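Local coordinates for protein arginine decarboxylase (Campylobacter jejuni subsp. jejuni, PDB 3NZP) that probably catalyses the pyridoxal 5'-phosphate-dependent decarboxylation of arginine to agmatine, a step in polyamine biosynthesis, at residues G143-E148 with R173-P178; Y366-P371 with K415-L419; L385-L389 with R402-E406; L529-P533 with N603-K607. One frame throughout, in Å; residues are numbered along the deposited sequence.

Contact 1: G143-E148 with R173-P178; sequences GFIAAE and RFKPKP
F144 lays one face of its ring against the pyrrolidine of P178. P178 CD sits 3.3 Å from the centroid of the F144 ring, 6° off the ring normal, a CH-pi contact. F144 belongs to the last turns of helix 137-148. R173-P178 has no regular structure: it is mostly extended, with a kink at K175 (phi/psi -59/-55). It leads from helix 160-170 into strand 179-183 of the parallel beta/alpha (TIM-type) barrel. The contact thus joins two successive beta/alpha units. In register, A147 CA is 5.3 Å from P178 CA, and E148 CA is 5.1 Å from P176 CA. A147 CB meets P178 CD at 4.1 Å, and E148 CG meets P176 CB at 3.8 Å. R173 CG also packs on F144 CD1 at 3.6 Å. The R173 side chain folds back, with chi1 to chi3 all m, and meets E148 (chi1 m, chi2 t) in a salt bridge. R173 NE donates to E148 OE2 at 3.1 Å. R173 NH2 lies 2.6 Å from E148 OE1, an atom less surely placed. I153 of strand 152-157 touches both A147 and P178. R173 NH1 forms a salt bridge with E595 of the second subunit. R173 thus bridges carboxylates of both subunits beside apolar packing.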
loop_
_atom_site.group_PDB
_atom_site.type_symbol
_atom_site.label_atom_id
_atom_site.label_comp_id
_atom_site.label_asym_id
_atom_site.label_seq_id
_atom_site.Cartn_x
_atom_site.Cartn_y
_atom_site.Cartn_z
ATOM N N GLY B 143 21.092 4.434 21.207
ATOM C CA GLY B 143 20.185 4.111 22.304
ATOM C C GLY B 143 20.869 4.479 23.605
ATOM O O GLY B 143 20.262 5.029 24.530
ATOM N N PHE B 144 22.159 4.157 23.647
ATOM C CA PHE B 144 23.025 4.448 24.781
ATOM C C PHE B 144 23.114 5.946 24.986
ATOM O O PHE B 144 22.972 6.432 26.114
ATOM C CB PHE B 144 24.432 3.909 24.526
ATOM C CG PHE B 144 24.732 2.622 25.227
ATOM C CD1 PHE B 144 25.383 2.620 26.456
ATOM C CD2 PHE B 144 24.356 1.409 24.666
ATOM C CE1 PHE B 144 25.653 1.420 27.120
ATOM C CE2 PHE B 144 24.620 0.209 25.319
ATOM C CZ PHE B 144 25.270 0.216 26.548
ATOM N N ILE B 145 23.348 6.699 23.918
ATOM C CA ILE B 145 23.454 8.135 24.141
ATOM C C ILE B 145 22.128 8.683 24.639
ATOM O O ILE B 145 22.104 9.689 25.340
ATOM C CB ILE B 145 23.915 8.974 22.878
ATOM C CG1 ILE B 145 22.724 9.582 22.187
ATOM C CG2 ILE B 145 24.690 8.140 21.867
ATOM C CD1 ILE B 145 23.192 10.554 21.185
ATOM N N ALA B 146 21.029 8.016 24.292
ATOM C CA ALA B 146 19.703 8.447 24.749
ATOM C C ALA B 146 19.639 8.269 26.263
ATOM O O ALA B 146 18.941 9.000 26.956
ATOM C CB ALA B 146 18.621 7.620 24.068
ATOM N N ALA B 147 20.372 7.278 26.758
ATOM C CA ALA B 147 20.422 6.999 28.185
ATOM C C ALA B 147 21.243 8.080 28.875
ATOM O O ALA B 147 20.833 8.632 29.903
ATOM C CB ALA B 147 21.057 5.646 28.419
ATOM N N GLU B 148 22.402 8.378 28.285
ATOM C CA GLU B 148 23.344 9.376 28.802
ATOM C C GLU B 148 22.697 10.747 28.781
ATOM O O GLU B 148 23.013 11.618 29.580
ATOM C CB GLU B 148 24.610 9.358 27.942
ATOM C CG GLU B 148 25.252 7.976 27.906
ATOM C CD GLU B 148 26.156 7.748 26.710
ATOM O OE1 GLU B 148 26.158 8.595 25.788
ATOM O OE2 GLU B 148 26.860 6.698 26.693
ATOM N N ARG B 173 31.110 2.469 26.228
ATOM C CA ARG B 173 30.509 3.782 26.451
ATOM C C ARG B 173 30.824 4.301 27.847
ATOM O O ARG B 173 31.910 4.087 28.372
ATOM C CB ARG B 173 28.996 3.717 26.264
ATOM C CG ARG B 173 28.551 3.237 24.902
ATOM C CD ARG B 173 28.810 4.279 23.856
ATOM N NE ARG B 173 28.123 5.522 24.172
ATOM C CZ ARG B 173 28.024 6.547 23.335
ATOM N NH1 ARG B 173 28.574 6.466 22.131
ATOM N NH2 ARG B 173 27.372 7.646 23.698
ATOM N N PHE B 174 29.867 4.983 28.454
ATOM C CA PHE B 174 30.083 5.534 29.779
ATOM C C PHE B 174 29.241 4.853 30.841
ATOM O O PHE B 174 28.687 3.769 30.619
ATOM C CB PHE B 174 29.783 7.020 29.760
ATOM C CG PHE B 174 30.361 7.721 28.576
ATOM C CD1 PHE B 174 31.733 7.703 28.343
ATOM C CD2 PHE B 174 29.536 8.373 27.672
ATOM C CE1 PHE B 174 32.274 8.334 27.229
ATOM C CE2 PHE B 174 30.062 9.006 26.555
ATOM C CZ PHE B 174 31.437 8.983 26.332
ATOM N N LYS B 175 29.140 5.497 31.996
ATOM C CA LYS B 175 28.383 4.948 33.111
ATOM C C LYS B 175 26.924 4.714 32.760
ATOM O O LYS B 175 26.415 3.599 32.901
ATOM C CB LYS B 175 28.474 5.879 34.327
ATOM C CG LYS B 175 27.873 5.315 35.621
ATOM C CD LYS B 175 28.754 4.226 36.253
ATOM C CE LYS B 175 28.156 3.710 37.566
ATOM N NZ LYS B 175 26.833 3.045 37.372
ATOM N N PRO B 176 26.223 5.758 32.286
ATOM C CA PRO B 176 24.801 5.605 31.930
ATOM C C PRO B 176 24.563 4.551 30.847
ATOM O O PRO B 176 25.072 4.660 29.723
ATOM C CB PRO B 176 24.401 7.012 31.470
ATOM C CG PRO B 176 25.394 7.903 32.187
ATOM C CD PRO B 176 26.681 7.132 32.028
ATOM N N LYS B 177 23.808 3.518 31.195
ATOM C CA LYS B 177 23.493 2.469 30.238
ATOM C C LYS B 177 21.987 2.255 30.158
ATOM O O LYS B 177 21.262 2.409 31.146
ATOM C CB LYS B 177 24.218 1.158 30.583
ATOM C CG LYS B 177 24.738 1.059 32.019
ATOM C CD LYS B 177 25.555 -0.216 32.264
ATOM C CE LYS B 177 26.809 -0.291 31.394
ATOM N NZ LYS B 177 27.742 0.860 31.608
ATOM N N PRO B 178 21.492 1.920 28.958
ATOM C CA PRO B 178 20.057 1.699 28.782
ATOM C C PRO B 178 19.560 0.437 29.465
ATOM O O PRO B 178 20.340 -0.437 29.854
ATOM C CB PRO B 178 19.907 1.640 27.267
ATOM C CG PRO B 178 21.216 1.061 26.823
ATOM C CD PRO B 178 22.220 1.757 27.684
#

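Contact 2: Y366-P371 with K415-L419; sequences YKSIKP and KAILL
This is a helix-end contact in the arginine decarboxylase helical bundle. The end of helix 357-368 and the residues after it lie against K415-L419, near the C-terminal end of helix 399-420. Y366-S368 are helical. I369 is the first residue to leave helical angles (phi/psi -47/131), and K370 is extended (-150/163), so the chain runs on along the second helix. In register, I369 CA is 7.4 Å from A416 CA, and P371 CA is 5.1 Å from L419 CA. K415 and L419 are one turn apart, with L419 N bonded to K415 O at 3.0 Å. Both point their CA-to-CB bonds toward the first segment.

Apolar packing dominates. I369 (chi1 t, chi2 p) places CG1 4.0 Å from L419 CD2 and CG2 3.5 Å from K415 CD. L419 (chi1 m, chi2 p) brings CD2 to 3.6 Å from P371 CD. I369 also touches Y377 of helix 374-392.

Aromatic contact comes from Y366 (chi1 t). Its CE1 is 4.0 Å from K415 CD. L411 and I412 of helix 399-420 also pack on Y366. The K415 side chain is fully extended, all t. Its NZ is 5.3 Å from the Y366 ring centroid, a long cation-pi approach that is weak at most.

Backbone packing completes the contact: L419 CD2 lies 3.4 Å from K370 CA.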
loop_
_atom_site.group_PDB
_atom_site.type_symbol
_atom_site.label_atom_id
_atom_site.label_comp_id
_atom_site.label_asym_id
_atom_site.label_seq_id
_atom_site.Cartn_x
_atom_site.Cartn_y
_atom_site.Cartn_z
ATOM N N TYR B 366 -42.056 -5.976 -20.916
ATOM C CA TYR B 366 -42.211 -4.696 -20.239
ATOM C C TYR B 366 -43.684 -4.310 -20.133
ATOM O O TYR B 366 -44.098 -3.645 -19.184
ATOM C CB TYR B 366 -41.421 -3.603 -20.980
ATOM C CG TYR B 366 -41.423 -2.251 -20.285
ATOM C CD1 TYR B 366 -41.124 -2.145 -18.923
ATOM C CD2 TYR B 366 -41.717 -1.076 -20.988
ATOM C CE1 TYR B 366 -41.117 -0.912 -18.276
ATOM C CE2 TYR B 366 -41.712 0.167 -20.349
ATOM C CZ TYR B 366 -41.411 0.240 -18.991
ATOM O OH TYR B 366 -41.403 1.453 -18.332
ATOM N N LYS B 367 -44.481 -4.730 -21.105
ATOM C CA LYS B 367 -45.897 -4.415 -21.088
ATOM C C LYS B 367 -46.676 -5.395 -20.215
ATOM O O LYS B 367 -47.240 -5.021 -19.186
ATOM C CB LYS B 367 -46.450 -4.433 -22.512
ATOM C CG LYS B 367 -45.851 -3.362 -23.383
ATOM C CD LYS B 367 -46.293 -3.504 -24.825
ATOM C CE LYS B 367 -45.830 -2.317 -25.699
ATOM N NZ LYS B 367 -44.348 -2.086 -25.794
ATOM N N SER B 368 -46.677 -6.657 -20.625
ATOM C CA SER B 368 -47.388 -7.715 -19.928
ATOM C C SER B 368 -46.989 -7.904 -18.474
ATOM O O SER B 368 -47.709 -8.541 -17.706
ATOM C CB SER B 368 -47.191 -9.020 -20.681
ATOM O OG SER B 368 -47.396 -8.800 -22.063
ATOM N N ILE B 369 -45.840 -7.361 -18.094
ATOM C CA ILE B 369 -45.354 -7.478 -16.724
ATOM C C ILE B 369 -46.452 -7.172 -15.699
ATOM O O ILE B 369 -47.149 -6.165 -15.808
ATOM C CB ILE B 369 -44.181 -6.513 -16.489
ATOM C CG1 ILE B 369 -43.634 -6.686 -15.069
ATOM C CG2 ILE B 369 -44.637 -5.080 -16.737
ATOM C CD1 ILE B 369 -42.964 -8.030 -14.835
ATOM N N LYS B 370 -46.609 -8.052 -14.713
ATOM C CA LYS B 370 -47.605 -7.867 -13.650
ATOM C C LYS B 370 -47.087 -8.527 -12.380
ATOM O O LYS B 370 -46.178 -9.349 -12.425
ATOM C CB LYS B 370 -48.961 -8.479 -14.032
ATOM C CG LYS B 370 -48.950 -9.988 -14.173
ATOM C CD LYS B 370 -50.323 -10.549 -14.550
ATOM C CE LYS B 370 -51.294 -10.537 -13.370
ATOM N NZ LYS B 370 -52.532 -11.317 -13.683
ATOM N N PRO B 371 -47.670 -8.175 -11.227
ATOM C CA PRO B 371 -47.270 -8.723 -9.924
ATOM C C PRO B 371 -47.120 -10.240 -9.866
ATOM O O PRO B 371 -46.325 -10.754 -9.082
ATOM C CB PRO B 371 -48.368 -8.219 -8.991
ATOM C CG PRO B 371 -48.712 -6.891 -9.586
ATOM C CD PRO B 371 -48.777 -7.212 -11.069
ATOM N N LYS B 415 -39.417 -2.000 -12.926
ATOM C CA LYS B 415 -40.855 -2.226 -12.738
ATOM C C LYS B 415 -41.115 -3.548 -12.038
ATOM O O LYS B 415 -42.139 -3.732 -11.387
ATOM C CB LYS B 415 -41.566 -2.222 -14.092
ATOM C CG LYS B 415 -43.079 -2.190 -14.015
ATOM C CD LYS B 415 -43.677 -2.043 -15.411
ATOM C CE LYS B 415 -45.184 -1.820 -15.365
ATOM N NZ LYS B 415 -45.758 -1.740 -16.739
ATOM N N ALA B 416 -40.177 -4.471 -12.195
ATOM C CA ALA B 416 -40.289 -5.778 -11.577
ATOM C C ALA B 416 -40.258 -5.599 -10.075
ATOM O O ALA B 416 -41.240 -5.869 -9.395
ATOM C CB ALA B 416 -39.141 -6.658 -12.020
ATOM N N ILE B 417 -39.126 -5.129 -9.562
ATOM C CA ILE B 417 -38.962 -4.925 -8.123
ATOM C C ILE B 417 -40.097 -4.088 -7.551
ATOM O O ILE B 417 -40.541 -4.308 -6.420
ATOM C CB ILE B 417 -37.632 -4.222 -7.809
ATOM C CG1 ILE B 417 -36.465 -5.048 -8.357
ATOM C CG2 ILE B 417 -37.495 -4.048 -6.309
ATOM C CD1 ILE B 417 -35.105 -4.406 -8.184
ATOM N N LEU B 418 -40.553 -3.129 -8.349
ATOM C CA LEU B 418 -41.639 -2.235 -7.977
ATOM C C LEU B 418 -42.897 -3.060 -7.705
ATOM O O LEU B 418 -43.517 -2.932 -6.653
ATOM C CB LEU B 418 -41.911 -1.256 -9.125
ATOM C CG LEU B 418 -42.630 0.059 -8.818
ATOM C CD1 LEU B 418 -41.649 0.969 -8.088
ATOM C CD2 LEU B 418 -43.119 0.727 -10.103
ATOM N N LEU B 419 -43.263 -3.908 -8.665
ATOM C CA LEU B 419 -44.450 -4.754 -8.545
ATOM C C LEU B 419 -44.262 -5.890 -7.547
ATOM O O LEU B 419 -45.231 -6.514 -7.118
ATOM C CB LEU B 419 -44.834 -5.342 -9.909
ATOM C CG LEU B 419 -45.709 -4.514 -10.853
ATOM C CD1 LEU B 419 -45.073 -3.163 -11.138
ATOM C CD2 LEU B 419 -45.908 -5.284 -12.144
#

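Contact 3: L385-L389 with R402-E406; sequences LESIL and RSNAE
L385 opens the contact between two antiparallel helices of the arginine decarboxylase helical bundle. Segments 385-389 and 402-406 are helical throughout. Their axes approach to 9.6 Å, at 166° between N-to-C directions. L385 CA is 5.7 Å from A405 CA, and L389 CA is 6.5 Å from R402 CA. L385 (chi1 t, chi2 p) sends CD1 to 3.7 Å from A405 CB and to 3.7 Å from E406 CG.

I388, one turn on, points its CA-to-CB bond toward the partner. With chi1 m and chi2 t, its CD1 comes close to A405 CB, at 3.2 Å. Its CG2 lies 4.3 Å from R402 CA. L358, I359 and L362 of helix 357-368 also pack on I388, so a third helix joins this core.

L389 (chi1 m, chi2 t) sets CD2 3.8 Å from R402 NE and 4.2 Å from E406 OE1. R402 is extended, with chi1 to chi3 all t. Its NE donates to E406 OE1 at 3.2 Å, an i to i+4 salt bridge along the helix.

Both polar ends reach the second subunit: R402 NH2 pairs with its E250, and E406 OE2 bonds to its S208. Apolar chains therefore hold the two helices together, while the charged pair at their side faces across the dimer interface.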
loop_
_atom_site.group_PDB
_atom_site.type_symbol
_atom_site.label_atom_id
_atom_site.label_comp_id
_atom_site.label_asym_id
_atom_site.label_seq_id
_atom_site.Cartn_x
_atom_site.Cartn_y
_atom_site.Cartn_z
ATOM N N LEU B 385 -31.419 -10.127 -22.799
ATOM C CA LEU B 385 -30.316 -9.176 -22.879
ATOM C C LEU B 385 -29.020 -9.939 -23.137
ATOM O O LEU B 385 -28.163 -9.496 -23.910
ATOM C CB LEU B 385 -30.205 -8.389 -21.580
ATOM C CG LEU B 385 -29.040 -7.392 -21.506
ATOM C CD1 LEU B 385 -29.195 -6.317 -22.565
ATOM C CD2 LEU B 385 -29.022 -6.773 -20.134
ATOM N N GLU B 386 -28.897 -11.098 -22.494
ATOM C CA GLU B 386 -27.714 -11.930 -22.654
ATOM C C GLU B 386 -27.593 -12.464 -24.078
ATOM O O GLU B 386 -26.497 -12.501 -24.647
ATOM C CB GLU B 386 -27.722 -13.091 -21.655
ATOM C CG GLU B 386 -26.929 -12.813 -20.381
ATOM C CD GLU B 386 -25.569 -12.155 -20.666
ATOM O OE1 GLU B 386 -24.826 -12.648 -21.559
ATOM O OE2 GLU B 386 -25.241 -11.144 -19.993
ATOM N N SER B 387 -28.719 -12.877 -24.654
ATOM C CA SER B 387 -28.716 -13.383 -26.020
ATOM C C SER B 387 -28.407 -12.249 -26.993
ATOM O O SER B 387 -27.673 -12.443 -27.971
ATOM C CB SER B 387 -30.063 -14.023 -26.364
ATOM O OG SER B 387 -30.252 -15.238 -25.654
ATOM N N ILE B 388 -28.950 -11.060 -26.734
ATOM C CA ILE B 388 -28.677 -9.939 -27.633
ATOM C C ILE B 388 -27.206 -9.585 -27.608
ATOM O O ILE B 388 -26.577 -9.424 -28.659
ATOM C CB ILE B 388 -29.502 -8.710 -27.273
ATOM C CG1 ILE B 388 -30.950 -9.001 -27.585
ATOM C CG2 ILE B 388 -29.108 -7.519 -28.126
ATOM C CD1 ILE B 388 -31.824 -7.866 -27.219
ATOM N N LEU B 389 -26.658 -9.474 -26.405
ATOM C CA LEU B 389 -25.249 -9.164 -26.267
ATOM C C LEU B 389 -24.415 -10.187 -27.027
ATOM O O LEU B 389 -23.503 -9.829 -27.776
ATOM C CB LEU B 389 -24.855 -9.174 -24.804
ATOM C CG LEU B 389 -25.486 -8.078 -23.960
ATOM C CD1 LEU B 389 -24.996 -8.215 -22.529
ATOM C CD2 LEU B 389 -25.112 -6.729 -24.524
ATOM N N ARG B 402 -28.510 -3.133 -29.100
ATOM C CA ARG B 402 -27.893 -3.386 -27.817
ATOM C C ARG B 402 -28.416 -2.358 -26.826
ATOM O O ARG B 402 -28.763 -2.695 -25.689
ATOM C CB ARG B 402 -26.382 -3.285 -27.949
ATOM C CG ARG B 402 -25.644 -3.423 -26.651
ATOM C CD ARG B 402 -24.163 -3.578 -26.894
ATOM N NE ARG B 402 -23.399 -3.513 -25.654
ATOM C CZ ARG B 402 -22.073 -3.551 -25.607
ATOM N NH1 ARG B 402 -21.371 -3.653 -26.726
ATOM N NH2 ARG B 402 -21.446 -3.490 -24.445
ATOM N N SER B 403 -28.483 -1.100 -27.267
ATOM C CA SER B 403 -28.966 -0.006 -26.418
ATOM C C SER B 403 -30.383 -0.294 -26.002
ATOM O O SER B 403 -30.706 -0.291 -24.815
ATOM C CB SER B 403 -28.929 1.335 -27.164
ATOM O OG SER B 403 -29.425 2.391 -26.344
ATOM N N ASN B 404 -31.235 -0.544 -26.983
ATOM C CA ASN B 404 -32.625 -0.821 -26.675
ATOM C C ASN B 404 -32.769 -1.920 -25.650
ATOM O O ASN B 404 -33.502 -1.775 -24.663
ATOM C CB ASN B 404 -33.367 -1.212 -27.936
ATOM C CG ASN B 404 -33.549 -0.054 -28.854
ATOM O OD1 ASN B 404 -33.833 1.063 -28.400
ATOM N ND2 ASN B 404 -33.393 -0.294 -30.157
ATOM N N ALA B 405 -32.060 -3.018 -25.902
ATOM C CA ALA B 405 -32.082 -4.183 -25.033
ATOM C C ALA B 405 -31.762 -3.807 -23.595
ATOM O O ALA B 405 -32.534 -4.098 -22.678
ATOM C CB ALA B 405 -31.094 -5.209 -25.543
ATOM N N GLU B 406 -30.622 -3.146 -23.411
ATOM C CA GLU B 406 -30.170 -2.720 -22.089
ATOM C C GLU B 406 -31.188 -1.833 -21.377
ATOM O O GLU B 406 -31.490 -2.038 -20.191
ATOM C CB GLU B 406 -28.838 -1.998 -22.221
ATOM C CG GLU B 406 -27.710 -2.890 -22.703
ATOM C CD GLU B 406 -26.456 -2.110 -23.019
ATOM O OE1 GLU B 406 -25.418 -2.728 -23.342
ATOM O OE2 GLU B 406 -26.514 -0.861 -22.947
#

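Contact 4: L529-P533 with N603-K607; sequences LFTHP and NGYLK
F530 and Y605 form the apolar centre between two loops, one leading into strand 534-540 of the mixed beta-sheet, the other following helix 586-600. Neither segment is regular helix or strand. In register, F530 CA is 6.4 Å from G604 CA. Both aromatic side chains have chi1 m. Their centroids are 5.4 Å apart, with planes oblique at 39°. F530 CD2 lies over one face of the Y605 ring, 3.8 Å from Y605 CE2. L606 CD1 sits at the F530 ring edge, 4.3 Å from F530 CE2. P533 CB flanks Y605 CE1 at 4.5 Å.

The F530 side chain is about 7 Å from that of C483, the predicted proton donor, and about 11 Å from a bound PLP, consistent with a place beside the active site. S112 of the second subunit packs on F530, and K113 NZ of that subunit is hydrogen-bonded to Y605 O.

At the polar edge, N603 OD1 accepts from Y605 N at 3.2 Å, an Asx turn. Across the segments, Y605 OH donates to T531 O at 3.0 Å.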
loop_
_atom_site.group_PDB
_atom_site.type_symbol
_atom_site.label_atom_id
_atom_site.label_comp_id
_atom_site.label_asym_id
_atom_site.label_seq_id
_atom_site.Cartn_x
_atom_site.Cartn_y
_atom_site.Cartn_z
ATOM N N LEU B 529 0.086 10.075 -8.267
ATOM C CA LEU B 529 0.748 11.281 -7.757
ATOM C C LEU B 529 -0.138 12.167 -6.892
ATOM O O LEU B 529 0.236 13.301 -6.596
ATOM C CB LEU B 529 1.346 12.112 -8.906
ATOM C CG LEU B 529 2.619 11.534 -9.527
ATOM C CD1 LEU B 529 3.114 12.375 -10.696
ATOM C CD2 LEU B 529 3.678 11.451 -8.438
ATOM N N PHE B 530 -1.307 11.669 -6.487
ATOM C CA PHE B 530 -2.186 12.470 -5.633
ATOM C C PHE B 530 -1.519 12.543 -4.267
ATOM O O PHE B 530 -1.590 11.594 -3.485
ATOM C CB PHE B 530 -3.585 11.833 -5.506
ATOM C CG PHE B 530 -4.415 11.922 -6.760
ATOM C CD1 PHE B 530 -4.513 10.841 -7.627
ATOM C CD2 PHE B 530 -5.067 13.106 -7.092
ATOM C CE1 PHE B 530 -5.247 10.940 -8.818
ATOM C CE2 PHE B 530 -5.804 13.217 -8.279
ATOM C CZ PHE B 530 -5.891 12.132 -9.142
ATOM N N THR B 531 -0.857 13.661 -3.983
ATOM C CA THR B 531 -0.157 13.813 -2.707
ATOM C C THR B 531 -1.080 13.970 -1.511
ATOM O O THR B 531 -2.281 14.203 -1.658
ATOM C CB THR B 531 0.807 15.022 -2.718
ATOM O OG1 THR B 531 0.056 16.244 -2.787
ATOM C CG2 THR B 531 1.766 14.925 -3.906
ATOM N N HIS B 532 -0.497 13.835 -0.324
ATOM C CA HIS B 532 -1.243 13.944 0.923
ATOM C C HIS B 532 -2.144 15.184 0.836
ATOM O O HIS B 532 -1.709 16.252 0.406
ATOM C CB HIS B 532 -0.252 14.032 2.095
ATOM C CG HIS B 532 -0.890 13.973 3.450
ATOM N ND1 HIS B 532 -2.028 14.683 3.771
ATOM C CD2 HIS B 532 -0.496 13.361 4.594
ATOM C CE1 HIS B 532 -2.302 14.517 5.053
ATOM N NE2 HIS B 532 -1.387 13.720 5.576
ATOM N N PRO B 533 -3.422 15.039 1.205
ATOM C CA PRO B 533 -4.348 16.167 1.150
ATOM C C PRO B 533 -4.033 17.209 2.209
ATOM O O PRO B 533 -3.244 16.958 3.111
ATOM C CB PRO B 533 -5.712 15.501 1.356
ATOM C CG PRO B 533 -5.392 14.330 2.207
ATOM C CD PRO B 533 -4.120 13.804 1.598
ATOM N N ASN B 603 -2.533 22.487 -6.546
ATOM C CA ASN B 603 -2.530 21.068 -6.165
ATOM C C ASN B 603 -3.138 20.263 -7.302
ATOM O O ASN B 603 -3.856 20.810 -8.150
ATOM C CB ASN B 603 -3.331 20.836 -4.887
ATOM C CG ASN B 603 -4.788 21.153 -5.065
ATOM O OD1 ASN B 603 -5.645 20.265 -4.984
ATOM N ND2 ASN B 603 -5.087 22.426 -5.330
ATOM N N GLY B 604 -2.873 18.961 -7.303
ATOM C CA GLY B 604 -3.367 18.110 -8.374
ATOM C C GLY B 604 -4.757 17.532 -8.228
ATOM O O GLY B 604 -5.187 16.714 -9.044
ATOM N N TYR B 605 -5.470 17.937 -7.190
ATOM C CA TYR B 605 -6.807 17.416 -7.003
ATOM C C TYR B 605 -7.779 18.090 -7.949
ATOM O O TYR B 605 -7.594 19.248 -8.353
ATOM C CB TYR B 605 -7.245 17.574 -5.546
ATOM C CG TYR B 605 -6.681 16.481 -4.657
ATOM C CD1 TYR B 605 -5.572 16.710 -3.836
ATOM C CD2 TYR B 605 -7.244 15.198 -4.665
ATOM C CE1 TYR B 605 -5.037 15.684 -3.040
ATOM C CE2 TYR B 605 -6.721 14.165 -3.881
ATOM C CZ TYR B 605 -5.616 14.413 -3.069
ATOM O OH TYR B 605 -5.090 13.389 -2.294
ATOM N N LEU B 606 -8.795 17.319 -8.324
ATOM C CA LEU B 606 -9.847 17.752 -9.234
ATOM C C LEU B 606 -10.845 18.696 -8.585
ATOM O O LEU B 606 -11.005 18.707 -7.366
ATOM C CB LEU B 606 -10.597 16.535 -9.765
ATOM C CG LEU B 606 -9.998 15.812 -10.971
ATOM C CD1 LEU B 606 -8.572 15.413 -10.677
ATOM C CD2 LEU B 606 -10.843 14.591 -11.314
ATOM N N LYS B 607 -11.521 19.481 -9.419
ATOM C CA LYS B 607 -12.539 20.430 -8.967
ATOM C C LYS B 607 -13.865 20.039 -9.599
ATOM O O LYS B 607 -13.895 19.384 -10.645
ATOM C CB LYS B 607 -12.153 21.850 -9.380
ATOM C CG LYS B 607 -10.850 22.294 -8.756
ATOM C CD LYS B 607 -10.164 23.425 -9.516
ATOM C CE LYS B 607 -8.894 23.915 -8.784
ATOM N NZ LYS B 607 -7.855 22.869 -8.439
#

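In the fold
From the N terminus, contact 1 comes first. It closes a loop through strand 152-157 and helix 160-170 of the barrel. Contacts 2 and 3 follow in the helical bundle, on the other side of the chain's centre. Contact 2 spans from helix 357-368 to helix 399-420. Contact 3 falls within that span and pairs helix 374-392 with helix 399-420. The two share the last helix, with centres 19 Å apart. Contact 4 closes last. Its loop holds strands 534-540 and 545-551 and three helices, and ties the chain after helix 586-600 back to the mixed sheet. No contacts cross in sequence. Contacts 1, 3 and 4 also touch the second subunit.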